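Local coordinates for protein kappa-carrageenase (Zobellia galactanivorans, PDB 5OCR) that probably hydrolyses the beta-1,4 linkages of kappa-carrageenan, a sulfated galactan of red algae, through its family 16 glycoside hydrolase domain, at residues Val235-Gly240 against Asp278-Trp283; Trp25-Glu30 against Gln95-Gly100. One frame throughout, in Å; residues are numbered along the deposited sequence.

Contact 1 of 2, residues Val235-Gly240 against Asp278-Trp283. With MG (magnesium ion), chain F.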
loop_
_atom_site.group_PDB
_atom_site.type_symbol
_atom_site.label_atom_id
_atom_site.label_comp_id
_atom_site.label_asym_id
_atom_site.label_seq_id
_atom_site.Cartn_x
_atom_site.Cartn_y
_atom_site.Cartn_z
ATOM N N VAL A 235 1.737 -9.585 -2.147
ATOM C CA VAL A 235 2.215 -8.340 -2.870
ATOM C C VAL A 235 0.982 -7.531 -3.266
ATOM O O VAL A 235 0.092 -8.058 -3.921
ATOM C CB VAL A 235 3.064 -8.659 -4.136
ATOM C CG1 VAL A 235 3.449 -7.335 -4.903
ATOM C CG2 VAL A 235 4.279 -9.466 -3.693
ATOM N N THR A 236 0.904 -6.248 -2.840
ATOM C CA THR A 236 -0.428 -5.525 -2.863
ATOM C C THR A 236 -0.310 -4.171 -3.501
ATOM O O THR A 236 0.578 -3.435 -3.115
ATOM C CB THR A 236 -1.019 -5.432 -1.464
ATOM O OG1 THR A 236 -0.971 -6.782 -0.876
ATOM C CG2 THR A 236 -2.539 -4.975 -1.568
ATOM N N LEU A 237 -1.191 -3.855 -4.453
ATOM C CA LEU A 237 -1.340 -2.442 -4.915
ATOM C C LEU A 237 -2.790 -2.058 -4.636
ATOM O O LEU A 237 -3.734 -2.781 -5.076
ATOM C CB LEU A 237 -1.100 -2.417 -6.419
ATOM C CG LEU A 237 0.301 -2.758 -6.933
ATOM C CD1 LEU A 237 0.232 -3.356 -8.364
ATOM C CD2 LEU A 237 1.142 -1.503 -6.865
ATOM N N SER A 238 -3.001 -0.963 -3.920
ATOM C CA SER A 238 -4.405 -0.619 -3.632
ATOM C C SER A 238 -4.548 0.898 -3.475
ATOM O O SER A 238 -3.576 1.614 -3.183
ATOM C CB SER A 238 -4.824 -1.358 -2.400
ATOM O OG SER A 238 -4.054 -0.936 -1.261
ATOM N N LEU A 239 -5.800 1.355 -3.588
ATOM C CA LEU A 239 -6.117 2.785 -3.425
ATOM C C LEU A 239 -6.946 2.931 -2.118
ATOM O O LEU A 239 -8.097 2.466 -2.045
ATOM C CB LEU A 239 -6.846 3.351 -4.691
ATOM C CG LEU A 239 -7.153 4.834 -4.601
ATOM C CD1 LEU A 239 -5.877 5.714 -4.505
ATOM C CD2 LEU A 239 -7.940 5.195 -5.883
ATOM N N GLY A 240 -6.327 3.504 -1.091
ATOM C CA GLY A 240 -6.953 3.627 0.213
ATOM C C GLY A 240 -7.736 4.905 0.350
ATOM O O GLY A 240 -7.542 5.841 -0.460
ATOM N N ASP A 278 1.785 1.027 -14.137
ATOM C CA ASP A 278 2.312 0.533 -15.390
ATOM C C ASP A 278 2.836 -0.864 -15.217
ATOM O O ASP A 278 2.656 -1.692 -16.118
ATOM C CB ASP A 278 3.416 1.532 -15.862
ATOM C CG ASP A 278 3.924 1.263 -17.323
ATOM O OD1 ASP A 278 3.273 0.561 -18.085
ATOM O OD2 ASP A 278 5.039 1.694 -17.617
ATOM N N TYR A 279 3.473 -1.197 -14.121
ATOM C CA TYR A 279 3.887 -2.618 -13.911
ATOM C C TYR A 279 4.099 -2.852 -12.423
ATOM O O TYR A 279 4.253 -1.892 -11.635
ATOM C CB TYR A 279 5.179 -2.949 -14.702
ATOM C CG TYR A 279 6.444 -2.243 -14.226
ATOM C CD1 TYR A 279 7.051 -2.514 -12.972
ATOM C CD2 TYR A 279 7.035 -1.305 -15.055
ATOM C CE1 TYR A 279 8.223 -1.858 -12.589
ATOM C CE2 TYR A 279 8.178 -0.618 -14.668
ATOM C CZ TYR A 279 8.782 -0.913 -13.433
ATOM O OH TYR A 279 9.944 -0.285 -13.046
ATOM N N VAL A 280 4.110 -4.142 -12.083
ATOM C CA VAL A 280 4.609 -4.601 -10.800
ATOM C C VAL A 280 5.532 -5.723 -11.098
ATOM O O VAL A 280 5.236 -6.616 -11.955
ATOM C CB VAL A 280 3.505 -4.962 -9.811
ATOM C CG1 VAL A 280 2.536 -6.041 -10.412
ATOM C CG2 VAL A 280 4.143 -5.439 -8.477
ATOM N N ARG A 281 6.671 -5.721 -10.426
ATOM C CA ARG A 281 7.692 -6.762 -10.676
ATOM C C ARG A 281 8.264 -7.240 -9.334
ATOM O O ARG A 281 8.552 -6.449 -8.432
ATOM C CB ARG A 281 8.825 -6.254 -11.560
ATOM C CG ARG A 281 8.370 -5.862 -12.961
ATOM C CD ARG A 281 9.525 -5.139 -13.678
ATOM N NE ARG A 281 9.027 -4.719 -15.000
ATOM C CZ ARG A 281 9.553 -3.746 -15.771
ATOM N NH1 ARG A 281 10.687 -3.090 -15.436
ATOM N NH2 ARG A 281 8.981 -3.461 -16.935
ATOM N N VAL A 282 8.416 -8.554 -9.204
ATOM C CA VAL A 282 8.975 -9.147 -7.987
ATOM C C VAL A 282 10.151 -10.044 -8.433
ATOM O O VAL A 282 10.026 -10.771 -9.464
ATOM C CB VAL A 282 7.936 -9.974 -7.265
ATOM C CG1 VAL A 282 8.544 -10.604 -5.995
ATOM C CG2 VAL A 282 6.796 -9.078 -6.862
ATOM N N TRP A 283 11.238 -9.992 -7.691
ATOM C CA TRP A 283 12.379 -10.875 -7.942
ATOM C C TRP A 283 12.771 -11.558 -6.664
ATOM O O TRP A 283 12.526 -11.041 -5.566
ATOM C CB TRP A 283 13.632 -10.132 -8.425
ATOM C CG TRP A 283 13.528 -9.381 -9.733
ATOM C CD1 TRP A 283 14.009 -9.780 -10.985
ATOM C CD2 TRP A 283 12.920 -8.081 -9.923
ATOM N NE1 TRP A 283 13.773 -8.799 -11.940
ATOM C CE2 TRP A 283 13.094 -7.743 -11.350
ATOM C CE3 TRP A 283 12.300 -7.128 -9.044
ATOM C CZ2 TRP A 283 12.688 -6.510 -11.876
ATOM C CZ3 TRP A 283 11.885 -5.939 -9.592
ATOM C CH2 TRP A 283 12.080 -5.618 -10.942
HETATM MG MG MG F . 2.430 -1.757 -18.493
HETATM O O HOH W 1 2.921 -2.135 -20.819
#
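Strand segments Val235-Gly240 and Asp278-Trp283 face each other across the interior of the GH16 beta-jellyroll, their axes 9.5 Å apart at closest and 164° apart in N-to-C direction. That separation is twice a hydrogen-bonded strand spacing, and no hydrogen bond joins the two: they belong to opposed layers of the sandwich. The nearest alpha carbons, those of Val235 and Val282, lie 8.5 Å apart.

Side chains close the gap. Val235 divides its branches, CG1 reaching Val280 CG2 at 4.1 Å and CG2 reaching Val282 CG2 at 4.1 Å. Val280 in turn meets two partners: a chi1 of 56° sets CG2 anti to the backbone N, toward Val235, while Leu237 CD1 packs against Val280 CB at 3.9 Å, with CG1 also near. Reaching past each other from the two layers, the side chains overlap alongside. Phe97 and Phe119 extend this apolar layer.

On the outer face of strand 279-283 the guanidinium of Arg281 lies over the ring of Tyr279, with CZ 3.5 Å above the ring centre. At the corner before it, the backbone O atoms of Glu30 and Gly66 bind a magnesium ion that Asp278 chelates through its own O (2.4 Å) and OD1 (2.5 Å).

Contact 2 of 2, residues Trp25-Glu30 against Gln95-Gly100. With MG (magnesium ion), chain F.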
loop_
_atom_site.group_PDB
_atom_site.type_symbol
_atom_site.label_atom_id
_atom_site.label_comp_id
_atom_site.label_asym_id
_atom_site.label_seq_id
_atom_site.Cartn_x
_atom_site.Cartn_y
_atom_site.Cartn_z
ATOM N N TRP A 25 7.157 -14.456 -11.995
ATOM C CA TRP A 25 5.920 -14.150 -12.666
ATOM C C TRP A 25 4.660 -14.297 -11.832
ATOM O O TRP A 25 3.711 -13.600 -12.094
ATOM C CB TRP A 25 5.853 -14.906 -13.997
ATOM C CG TRP A 25 6.795 -14.225 -14.941
ATOM C CD1 TRP A 25 8.084 -14.675 -15.389
ATOM C CD2 TRP A 25 6.609 -12.894 -15.531
ATOM N NE1 TRP A 25 8.644 -13.744 -16.210
ATOM C CE2 TRP A 25 7.820 -12.621 -16.323
ATOM C CE3 TRP A 25 5.572 -11.913 -15.482
ATOM C CZ2 TRP A 25 7.959 -11.448 -17.058
ATOM C CZ3 TRP A 25 5.762 -10.692 -16.193
ATOM C CH2 TRP A 25 6.910 -10.478 -16.968
ATOM N N SER A 26 4.696 -15.070 -10.720
ATOM C CA SER A 26 3.499 -15.154 -9.865
ATOM C C SER A 26 3.094 -13.886 -9.165
ATOM O O SER A 26 1.987 -13.811 -8.619
ATOM C CB SER A 26 3.662 -16.254 -8.816
ATOM O OG SER A 26 4.901 -15.998 -8.184
ATOM N N ALA A 27 3.950 -12.842 -9.165
ATOM C CA ALA A 27 3.414 -11.569 -8.688
ATOM C C ALA A 27 3.994 -10.453 -9.533
ATOM O O ALA A 27 4.187 -9.315 -9.065
ATOM C CB ALA A 27 3.774 -11.293 -7.187
ATOM N N SER A 28 4.317 -10.767 -10.797
ATOM C CA SER A 28 4.760 -9.713 -11.712
ATOM C C SER A 28 3.776 -9.579 -12.840
ATOM O O SER A 28 3.235 -10.599 -13.329
ATOM C CB SER A 28 6.140 -10.024 -12.304
ATOM O OG SER A 28 7.110 -10.247 -11.300
ATOM N N ASP A 29 3.550 -8.340 -13.283
ATOM C CA ASP A 29 2.540 -8.148 -14.319
ATOM C C ASP A 29 2.879 -6.823 -15.005
ATOM O O ASP A 29 3.016 -5.774 -14.312
ATOM C CB ASP A 29 1.144 -8.117 -13.664
ATOM C CG ASP A 29 -0.006 -8.449 -14.664
ATOM O OD1 ASP A 29 0.083 -8.039 -15.877
ATOM O OD2 ASP A 29 -0.998 -9.060 -14.174
ATOM N N GLU A 30 2.997 -6.845 -16.334
ATOM C CA GLU A 30 3.202 -5.566 -17.132
ATOM C C GLU A 30 1.866 -4.978 -17.572
ATOM O O GLU A 30 1.835 -3.901 -18.202
ATOM C CB GLU A 30 4.011 -5.854 -18.388
ATOM C CG GLU A 30 5.361 -6.488 -18.105
ATOM C CD GLU A 30 6.330 -5.593 -17.345
ATOM O OE1 GLU A 30 6.436 -4.384 -17.732
ATOM O OE2 GLU A 30 7.098 -6.100 -16.428
ATOM N N GLN A 95 0.151 -15.406 -4.486
ATOM C CA GLN A 95 1.463 -15.931 -4.061
ATOM C C GLN A 95 2.056 -15.055 -2.909
ATOM O O GLN A 95 1.978 -13.811 -2.998
ATOM C CB GLN A 95 2.451 -15.977 -5.231
ATOM C CG GLN A 95 3.795 -16.544 -4.853
ATOM C CD GLN A 95 3.751 -17.937 -4.381
ATOM O OE1 GLN A 95 3.065 -18.797 -4.981
ATOM N NE2 GLN A 95 4.469 -18.212 -3.291
ATOM N N LYS A 96 2.642 -15.695 -1.909
ATOM C CA LYS A 96 3.328 -14.943 -0.784
ATOM C C LYS A 96 4.816 -15.005 -0.976
ATOM O O LYS A 96 5.370 -15.976 -1.573
ATOM C CB LYS A 96 2.989 -15.629 0.561
ATOM C CG LYS A 96 1.513 -15.410 0.936
ATOM C CD LYS A 96 1.199 -16.266 2.177
ATOM C CE LYS A 96 -0.325 -16.277 2.473
ATOM N NZ LYS A 96 -0.761 -15.019 3.153
ATOM N N PHE A 97 5.522 -14.001 -0.440
ATOM C CA PHE A 97 6.970 -13.986 -0.516
ATOM C C PHE A 97 7.480 -13.435 0.816
ATOM O O PHE A 97 6.792 -12.787 1.515
ATOM C CB PHE A 97 7.434 -12.914 -1.566
ATOM C CG PHE A 97 6.956 -13.200 -2.953
ATOM C CD1 PHE A 97 7.766 -13.898 -3.841
ATOM C CD2 PHE A 97 5.652 -12.803 -3.341
ATOM C CE1 PHE A 97 7.273 -14.180 -5.129
ATOM C CE2 PHE A 97 5.168 -13.079 -4.601
ATOM C CZ PHE A 97 5.983 -13.770 -5.492
ATOM N N THR A 98 8.741 -13.638 1.104
ATOM C CA THR A 98 9.270 -13.017 2.357
ATOM C C THR A 98 10.391 -12.089 1.910
ATOM O O THR A 98 10.209 -10.850 1.889
ATOM C CB THR A 98 9.745 -14.075 3.378
ATOM O OG1 THR A 98 8.706 -15.032 3.668
ATOM C CG2 THR A 98 10.144 -13.330 4.749
ATOM N N TYR A 99 11.444 -12.668 1.398
ATOM C CA TYR A 99 12.580 -11.835 1.051
ATOM C C TYR A 99 12.621 -11.682 -0.477
ATOM O O TYR A 99 12.145 -12.524 -1.160
ATOM C CB TYR A 99 13.852 -12.466 1.494
ATOM C CG TYR A 99 13.895 -12.721 2.955
ATOM C CD1 TYR A 99 13.531 -11.751 3.892
ATOM C CD2 TYR A 99 14.428 -13.918 3.402
ATOM C CE1 TYR A 99 13.542 -12.054 5.253
ATOM C CE2 TYR A 99 14.485 -14.215 4.749
ATOM C CZ TYR A 99 14.042 -13.268 5.664
ATOM O OH TYR A 99 14.093 -13.597 7.016
ATOM N N GLY A 100 13.189 -10.616 -1.004
ATOM C CA GLY A 100 13.226 -10.438 -2.441
ATOM C C GLY A 100 13.291 -8.955 -2.755
ATOM O O GLY A 100 13.578 -8.135 -1.851
HETATM MG MG MG F . 2.430 -1.757 -18.493
HETATM O O HOH W 2 -0.022 -14.814 -7.471
HETATM O O HOH W 1 2.921 -2.135 -20.819
#
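Ala27 and Phe97 form the tight part of this contact: the methyl CB of Ala27 sits 3.4 Å from CE2 of Phe97, a close approach for two carbons, and meets the ring obliquely. Chi1 of Phe97, -62°, places CG anti to the carbonyl carbon and carries the far end of the ring, CE2 and CZ, to the loop Trp25-Glu30. Both residues are buried, and both also touch Val235 and Val282, so the loop closes over the rim of the sandwich core.

Toward solvent the packing is looser. Ser26 OG lies 3.6 Å from Gln95 CG and 3.7 Å from Phe97 CZ, oxygen-to-carbon packing contacts and not hydrogen bonds, and CB of Ser26 is 3.8 Å from CB of Gln95. No direct hydrogen bond crosses between the segments; water 2 bridges them instead, donating to Ser26 O at a short 2.5 Å and accepting from Gln95 N at 3.0 Å. The Gln95 amide turns back on its own segment: with the chain bent at chi2 (62°), NE2 donates at 3.0 Å, with an N-H...O angle of 157°, to a lone pair of Lys96 O in that carbonyl's plane, though the oxygen is somewhat tilted from the Gln95 amide plane.

Within the loop, Ser28 N bonds to Trp25 O at 3.2 Å, a turn that presents Ser26 and Ala27 to the strand end. Further along the same loop, the carbonyl O of Glu30 binds the magnesium ion. The arrangement is that of an N-terminal loop packed on the rim of the jellyroll's beta-sandwich, where buried Phe97 meets Ala27, Val235 and Val282.

How the contacts relate
From the N terminus, the chain enters contact 2 at Trp25-Glu30, which closes a 64-residue loop when Gln95-Gly100 returns at the end of strand 86-97. Contact 1 opens later, at Val235-Gly240, and closes 37 residues on at Asp278-Trp283; the two are therefore in series, neither nested nor crossed. In space their centres lie 9 Å apart. Strands 86-97 and 233-241 are sheet neighbours, while segment 25-30 lies along segment 278-283: Asp29 N probably bonds to Val280 O at 2.8 Å, and Arg281 NE forms a salt bridge with Glu30 OE2. One magnesium ion and water 1 belong to both contacts, joining the N-terminal loop to the C-terminal strand.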